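Local coordinates for protein putative S-adenosylmethionine-dependent methyltransferase (Bacteroides thetaiotaomicron, PDB 1WYZ) that is a putative S-adenosylmethionine-dependent methyltransferase, probably of the RsmI-like family, with its own substrate not established, at residues 155-158 against 159-162; 183-186 against 187-191; 210-213 against 214-217. One frame throughout, in Å; residues are numbered along the deposited sequence.

Contact 1 (155-158 against 159-162)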
# COMPACT_ATOMS: atom_id res chain seq x y z
N LEU A 155 -18.38 -12.08 4.63
CA LEU A 155 -17.52 -12.96 3.83
C LEU A 155 -18.20 -13.30 2.52
O LEU A 155 -17.58 -13.28 1.45
CB LEU A 155 -17.21 -14.26 4.59
CG LEU A 155 -16.43 -14.17 5.91
CD1 LEU A 155 -16.55 -15.47 6.69
CD2 LEU A 155 -14.97 -13.84 5.60
N LYS A 156 -19.49 -13.61 2.60
CA LYS A 156 -20.28 -13.99 1.43
C LYS A 156 -20.36 -12.85 0.40
O LYS A 156 -20.28 -13.10 -0.80
CB LYS A 156 -21.68 -14.38 1.89
CG LYS A 156 -22.36 -15.43 1.03
CD LYS A 156 -21.72 -16.80 1.19
CE LYS A 156 -22.47 -17.86 0.37
NZ LYS A 156 -21.78 -19.18 0.39
N THR A 157 -20.49 -11.62 0.88
CA THR A 157 -20.59 -10.45 0.01
C THR A 157 -19.24 -10.12 -0.59
O THR A 157 -19.14 -9.79 -1.78
CB THR A 157 -21.11 -9.20 0.77
OG1 THR A 157 -22.34 -9.52 1.44
CG2 THR A 157 -21.39 -8.06 -0.20
N LEU A 158 -18.19 -10.18 0.23
CA LEU A 158 -16.85 -9.90 -0.27
C LEU A 158 -16.59 -10.86 -1.42
O LEU A 158 -16.21 -10.45 -2.52
CB LEU A 158 -15.82 -10.14 0.83
CG LEU A 158 -15.22 -8.95 1.59
CD1 LEU A 158 -16.23 -7.84 1.77
CD2 LEU A 158 -14.73 -9.45 2.94
N GLU A 159 -16.84 -12.14 -1.15
CA GLU A 159 -16.64 -13.21 -2.13
C GLU A 159 -17.40 -12.94 -3.43
O GLU A 159 -16.86 -13.10 -4.52
CB GLU A 159 -17.04 -14.56 -1.53
CG GLU A 159 -16.75 -15.75 -2.44
CD GLU A 159 -16.96 -17.10 -1.76
OE1 GLU A 159 -17.96 -17.26 -1.03
OE2 GLU A 159 -16.12 -18.01 -1.97
N GLN A 160 -18.66 -12.52 -3.32
CA GLN A 160 -19.45 -12.24 -4.51
C GLN A 160 -18.80 -11.10 -5.31
O GLN A 160 -18.71 -11.16 -6.54
CB GLN A 160 -20.90 -11.90 -4.13
CG GLN A 160 -21.71 -13.14 -3.70
CD GLN A 160 -23.06 -12.79 -3.08
OE1 GLN A 160 -23.15 -11.94 -2.19
NE2 GLN A 160 -24.12 -13.44 -3.55
N ARG A 161 -18.31 -10.08 -4.60
CA ARG A 161 -17.66 -8.95 -5.25
C ARG A 161 -16.39 -9.41 -5.97
O ARG A 161 -16.00 -8.86 -7.00
CB ARG A 161 -17.33 -7.86 -4.23
CG ARG A 161 -18.34 -6.73 -4.18
CD ARG A 161 -17.97 -5.71 -3.13
NE ARG A 161 -18.79 -4.50 -3.17
CZ ARG A 161 -18.65 -3.47 -2.34
NH1 ARG A 161 -17.71 -3.51 -1.40
NH2 ARG A 161 -19.42 -2.41 -2.46
N VAL A 162 -15.75 -10.43 -5.40
CA VAL A 162 -14.55 -10.97 -6.00
C VAL A 162 -14.76 -11.28 -7.48
O VAL A 162 -13.97 -10.88 -8.34
CB VAL A 162 -14.14 -12.28 -5.32
CG1 VAL A 162 -12.91 -12.86 -6.00
CG2 VAL A 162 -13.88 -12.04 -3.85
O HOH W 1 -20.31 -15.43 -1.91

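Contact 2 (183-186 against 187-191)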
# COMPACT_ATOMS: atom_id res chain seq x y z
N GLU A 183 -11.72 -20.88 10.16
CA GLU A 183 -12.82 -21.83 10.26
C GLU A 183 -14.02 -21.20 9.57
O GLU A 183 -14.72 -21.87 8.82
CB GLU A 183 -13.16 -22.12 11.73
CG GLU A 183 -14.44 -22.94 11.93
CD GLU A 183 -14.30 -24.40 11.52
OE1 GLU A 183 -13.45 -24.70 10.65
OE2 GLU A 183 -15.05 -25.24 12.07
N ASP A 184 -14.24 -19.92 9.82
CA ASP A 184 -15.37 -19.22 9.20
C ASP A 184 -15.26 -19.07 7.67
O ASP A 184 -16.26 -19.22 6.95
CB ASP A 184 -15.57 -17.84 9.82
CG ASP A 184 -16.23 -17.91 11.19
OD1 ASP A 184 -17.17 -18.70 11.35
OD2 ASP A 184 -15.80 -17.16 12.09
N ILE A 185 -14.05 -18.79 7.19
CA ILE A 185 -13.83 -18.62 5.76
C ILE A 185 -14.15 -19.90 4.99
O ILE A 185 -14.84 -19.87 3.96
CB ILE A 185 -12.38 -18.17 5.48
CG1 ILE A 185 -12.13 -16.83 6.16
CG2 ILE A 185 -12.14 -18.05 3.97
CD1 ILE A 185 -12.60 -15.60 5.45
N LEU A 186 -13.68 -21.03 5.50
CA LEU A 186 -13.89 -22.32 4.85
C LEU A 186 -15.29 -22.91 5.02
O LEU A 186 -15.67 -23.86 4.32
CB LEU A 186 -12.83 -23.32 5.31
CG LEU A 186 -12.70 -23.59 6.81
CD1 LEU A 186 -13.75 -24.60 7.24
CD2 LEU A 186 -11.29 -24.11 7.10
N GLN A 187 -16.06 -22.36 5.95
CA GLN A 187 -17.42 -22.84 6.14
C GLN A 187 -18.36 -22.09 5.20
O GLN A 187 -19.21 -22.69 4.55
CB GLN A 187 -17.89 -22.63 7.58
CG GLN A 187 -17.17 -23.50 8.58
CD GLN A 187 -17.38 -24.96 8.30
OE1 GLN A 187 -16.57 -25.80 8.68
NE2 GLN A 187 -18.48 -25.28 7.63
N ASN A 188 -18.16 -20.77 5.10
CA ASN A 188 -19.00 -19.92 4.26
C ASN A 188 -18.56 -19.66 2.82
O ASN A 188 -19.39 -19.31 1.97
CB ASN A 188 -19.20 -18.57 4.95
CG ASN A 188 -19.62 -18.71 6.39
OD1 ASN A 188 -18.78 -18.79 7.29
ND2 ASN A 188 -20.93 -18.78 6.63
N CYS A 189 -17.27 -19.81 2.52
CA CYS A 189 -16.79 -19.55 1.17
C CYS A 189 -16.82 -20.77 0.26
O CYS A 189 -16.87 -21.91 0.73
CB CYS A 189 -15.38 -18.97 1.23
SG CYS A 189 -15.35 -17.28 1.92
N ARG A 190 -16.80 -20.51 -1.05
CA ARG A 190 -16.83 -21.57 -2.05
C ARG A 190 -15.56 -22.38 -2.01
O ARG A 190 -14.51 -21.89 -1.60
CB ARG A 190 -16.96 -21.00 -3.47
CG ARG A 190 -18.21 -20.19 -3.76
CD ARG A 190 -18.31 -20.00 -5.27
NE ARG A 190 -19.17 -18.88 -5.61
CZ ARG A 190 -18.92 -17.62 -5.25
NH1 ARG A 190 -17.83 -17.35 -4.54
NH2 ARG A 190 -19.75 -16.64 -5.59
N PRO A 191 -15.63 -23.64 -2.46
CA PRO A 191 -14.43 -24.48 -2.45
C PRO A 191 -13.33 -24.03 -3.44
O PRO A 191 -12.14 -24.25 -3.18
CB PRO A 191 -14.98 -25.88 -2.74
CG PRO A 191 -16.24 -25.62 -3.49
CD PRO A 191 -16.83 -24.42 -2.79

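Contact 3 (210-213 against 214-217)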
# COMPACT_ATOMS: atom_id res chain seq x y z
N THR A 210 -0.68 -18.97 -0.77
CA THR A 210 -2.00 -18.89 -1.37
C THR A 210 -2.50 -20.30 -1.62
O THR A 210 -1.73 -21.19 -1.94
CB THR A 210 -1.98 -18.14 -2.70
OG1 THR A 210 -1.75 -16.75 -2.45
CG2 THR A 210 -3.31 -18.30 -3.42
N ARG A 211 -3.80 -20.49 -1.48
CA ARG A 211 -4.35 -21.81 -1.67
C ARG A 211 -5.87 -21.76 -1.60
O ARG A 211 -6.44 -20.99 -0.83
CB ARG A 211 -3.78 -22.70 -0.57
CG ARG A 211 -4.52 -23.95 -0.30
CD ARG A 211 -3.94 -24.54 0.96
NE ARG A 211 -2.52 -24.80 0.81
CZ ARG A 211 -1.73 -25.20 1.81
NH1 ARG A 211 -2.25 -25.38 3.02
NH2 ARG A 211 -0.44 -25.42 1.59
N THR A 212 -6.50 -22.59 -2.42
CA THR A 212 -7.95 -22.66 -2.48
C THR A 212 -8.57 -23.09 -1.14
O THR A 212 -7.92 -23.78 -0.33
CB THR A 212 -8.39 -23.64 -3.59
OG1 THR A 212 -9.79 -23.48 -3.84
CG2 THR A 212 -8.12 -25.08 -3.19
N VAL A 213 -9.81 -22.68 -0.89
CA VAL A 213 -10.49 -23.04 0.36
C VAL A 213 -10.56 -24.56 0.55
O VAL A 213 -10.42 -25.05 1.67
CB VAL A 213 -11.90 -22.44 0.41
CG1 VAL A 213 -12.68 -23.00 1.59
CG2 VAL A 213 -11.80 -20.94 0.53
N LYS A 214 -10.79 -25.29 -0.54
CA LYS A 214 -10.86 -26.74 -0.49
C LYS A 214 -9.54 -27.32 -0.01
O LYS A 214 -9.51 -28.24 0.80
CB LYS A 214 -11.18 -27.31 -1.88
CG LYS A 214 -11.27 -28.83 -1.92
CD LYS A 214 -11.23 -29.37 -3.35
CE LYS A 214 -11.43 -30.88 -3.37
NZ LYS A 214 -12.79 -31.28 -2.89
N ASP A 215 -8.43 -26.78 -0.52
CA ASP A 215 -7.10 -27.27 -0.14
C ASP A 215 -6.59 -26.73 1.19
O ASP A 215 -5.55 -27.17 1.67
CB ASP A 215 -6.08 -27.00 -1.25
CG ASP A 215 -6.23 -27.95 -2.44
OD1 ASP A 215 -6.14 -29.18 -2.23
OD2 ASP A 215 -6.43 -27.46 -3.58
N TRP A 216 -7.30 -25.78 1.78
CA TRP A 216 -6.89 -25.24 3.07
C TRP A 216 -7.42 -26.15 4.17
O TRP A 216 -6.79 -26.30 5.22
CB TRP A 216 -7.42 -23.81 3.26
CG TRP A 216 -6.43 -22.72 2.89
CD1 TRP A 216 -6.62 -21.72 1.99
CD2 TRP A 216 -5.12 -22.52 3.45
NE1 TRP A 216 -5.51 -20.90 1.95
CE2 TRP A 216 -4.58 -21.37 2.83
CE3 TRP A 216 -4.35 -23.20 4.40
CZ2 TRP A 216 -3.30 -20.88 3.14
CZ3 TRP A 216 -3.08 -22.71 4.72
CH2 TRP A 216 -2.57 -21.56 4.08
N LYS A 217 -8.57 -26.77 3.92
CA LYS A 217 -9.21 -27.66 4.88
C LYS A 217 -8.15 -28.41 5.66
O LYS A 217 -8.07 -28.30 6.89
CB LYS A 217 -10.12 -28.65 4.15
CG LYS A 217 -11.27 -27.98 3.40
CD LYS A 217 -12.22 -27.25 4.36
CE LYS A 217 -13.31 -26.50 3.61
NZ LYS A 217 -14.17 -27.39 2.79

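Contact 1 (155-158 against 159-162)
Leu-155 and Glu-159 meet across one turn of helix 150-165, the helix of a beta-alpha-beta unit that links strand 138-143 to strand 168-173. Four successive i to i+4 backbone bonds run through the segment. Glu-159 N donates to Leu-155 O at 2.9 Å, with an angle of 165° at the hydrogen. Gln-160 N reaches Lys-156 O at 3.1 Å. Arg-161 N binds Thr-157 O and Val-162 N binds Leu-158 O. Lys-156 O has a second donor. A water gives one hydrogen to this oxygen at 2.6 Å and the other to Glu-159 OE1 at 3.1 Å. The water thus ties the carboxylate back to the helix backbone. Glu-159 reaches the water with an extended chain whose CG lies anti to the backbone N (chi1 -175°). The other carboxylate oxygen, OE2, is satisfied by a salt bridge to Arg-190 and a hydrogen bond from Thr-193. This buried acid is therefore held at both oxygens. Such donors would probably favour its ionised form. Lys-156 NZ lies 4.5 Å from Glu-159 OE1, beyond a salt bridge, and is hydrogen-bonded instead to Asn-188 O. Thr-157 OG1 turns back to Lys-153 O. Arg-161 leads away from the turn and forms a salt bridge with Glu-165 of the second subunit. The apolar side of the helix faces inward. Leu-155 packs on helix 178-188, and Leu-158 and Val-162 rest on strand 168-173. On the solvent side, Gln-160 lies back along the turn, and its CG passes 3.2 Å from Lys-156 O. On the buried side, Val-162 CG2 sits 3.1 Å from Leu-158 O.

Contact 2 (183-186 against 187-191)
The C-terminal turn of helix 178-188 forms this contact, and Cys-189 is the first residue to leave helical geometry. Ile-185 O accepts the last bond here, from Cys-189 N at 2.8 Å. The bond before it, from Asn-188 N to Asp-184 O, is 3.1 Å long and nearly straight at 165°. Gln-187 N is held less firmly. It shares two weak bonds, to Glu-183 O and to Asp-184 O. Side chains follow the same turn. Cys-189 SG lies 3.9 Å from Ile-185 CG2, an apolar touch on the buried side. On the outer side Gln-187 bends at chi2 (-61°), which brings OE1 to 3.4 Å from Leu-186 CD1. These two side chains run side by side and point the same way. The carboxylate of Glu-183 comes up to the Gln-187 amide with its plane turned 73° from it, and Glu-183 OE2 stays 3.8 Å from Gln-187 OE1. Asp-184 is salt-bridged through OD2 to Arg-151. The helix end sits between two neighbours: Ile-185 and Cys-189 pack against helix 150-165, while Leu-186 and Cys-189 also touch Val-213 of helix 213-216.

Contact 3 (210-213 against 214-217)
Arg-211 and Trp-216 pair where strand 207-212, an outermost strand of the mixed sheet within this chain, turns into the short, weakly bonded helical turn 213-216. Arg-211 starts with CG anti to the backbone N (chi1 161°) and bends at chi3, which lays the chain over one face of the indole. Arg-211 CD sits 3.6 Å from the centroid of the Trp-216 five-membered ring, a CH-pi contact. Arg-211 CZ stands 4.3 Å from the centroid of the Trp-216 six-membered ring, a cation-pi contact over the same face. The guanidinium is tilted 51° to the ring plane, so this is no flat stack. Arg-211 NH1 comes nearest the ring, 3.3 Å from Trp-216 CZ3. The arginine chain also touches Asp-215: Arg-211 CG is 3.6 Å from Asp-215 CB. Thr-212 CG2 lies 3.4 Å from Asp-215 CB. Thr-212 OG1 is hydrogen-bonded to Pro-191 O, its main partner, and also to Thr-193 O, so its one proton is probably shared. Val-213 O takes two weak backbone bonds, from Trp-216 N at 3.2 Å and Lys-217 N at 3.4 Å. The indole NE1 is hydrogen-bonded to Leu-195 O, on the adjacent strand 194-199. Replacing Trp-216 by an alanine would probably leave the Arg-211 guanidinium without its aromatic partner and Leu-195 O without this donor. The backbone bonds within the turn are weak, and the cation-pi and CH-pi contacts and the indole N-H add to them: an aromatic face offers the arginine charge a pi surface, while its N-H secures the ring to the sheet.

Overall arrangement
All three contacts are local turns far from the chain's centre, on the same side of it. None is wholly core: Leu-155, Ile-185, Val-213 and Trp-216 are buried against neighbouring elements, while Gln-160, Gln-187 and Lys-214 lie at the surface. Contacts 1 and 2 join two helices: Leu-155 CD2 packs on Ile-185 CD1, and Lys-156 and Glu-159 reach 187-191. Contact 2 touches both others; Pro-191 O probably accepts from Lys-214 N of contact 3. Contacts 1 and 3 do not touch; their centres are about 17 Å apart. The chemistry of the three differs. Contact 1, in mid-helix, has regular backbone bonds and a buried acid. Contact 2, at a helix end, has both ordinary and weak backbone bonds. Contact 3, at the strand's end, carries a cation-pi pair.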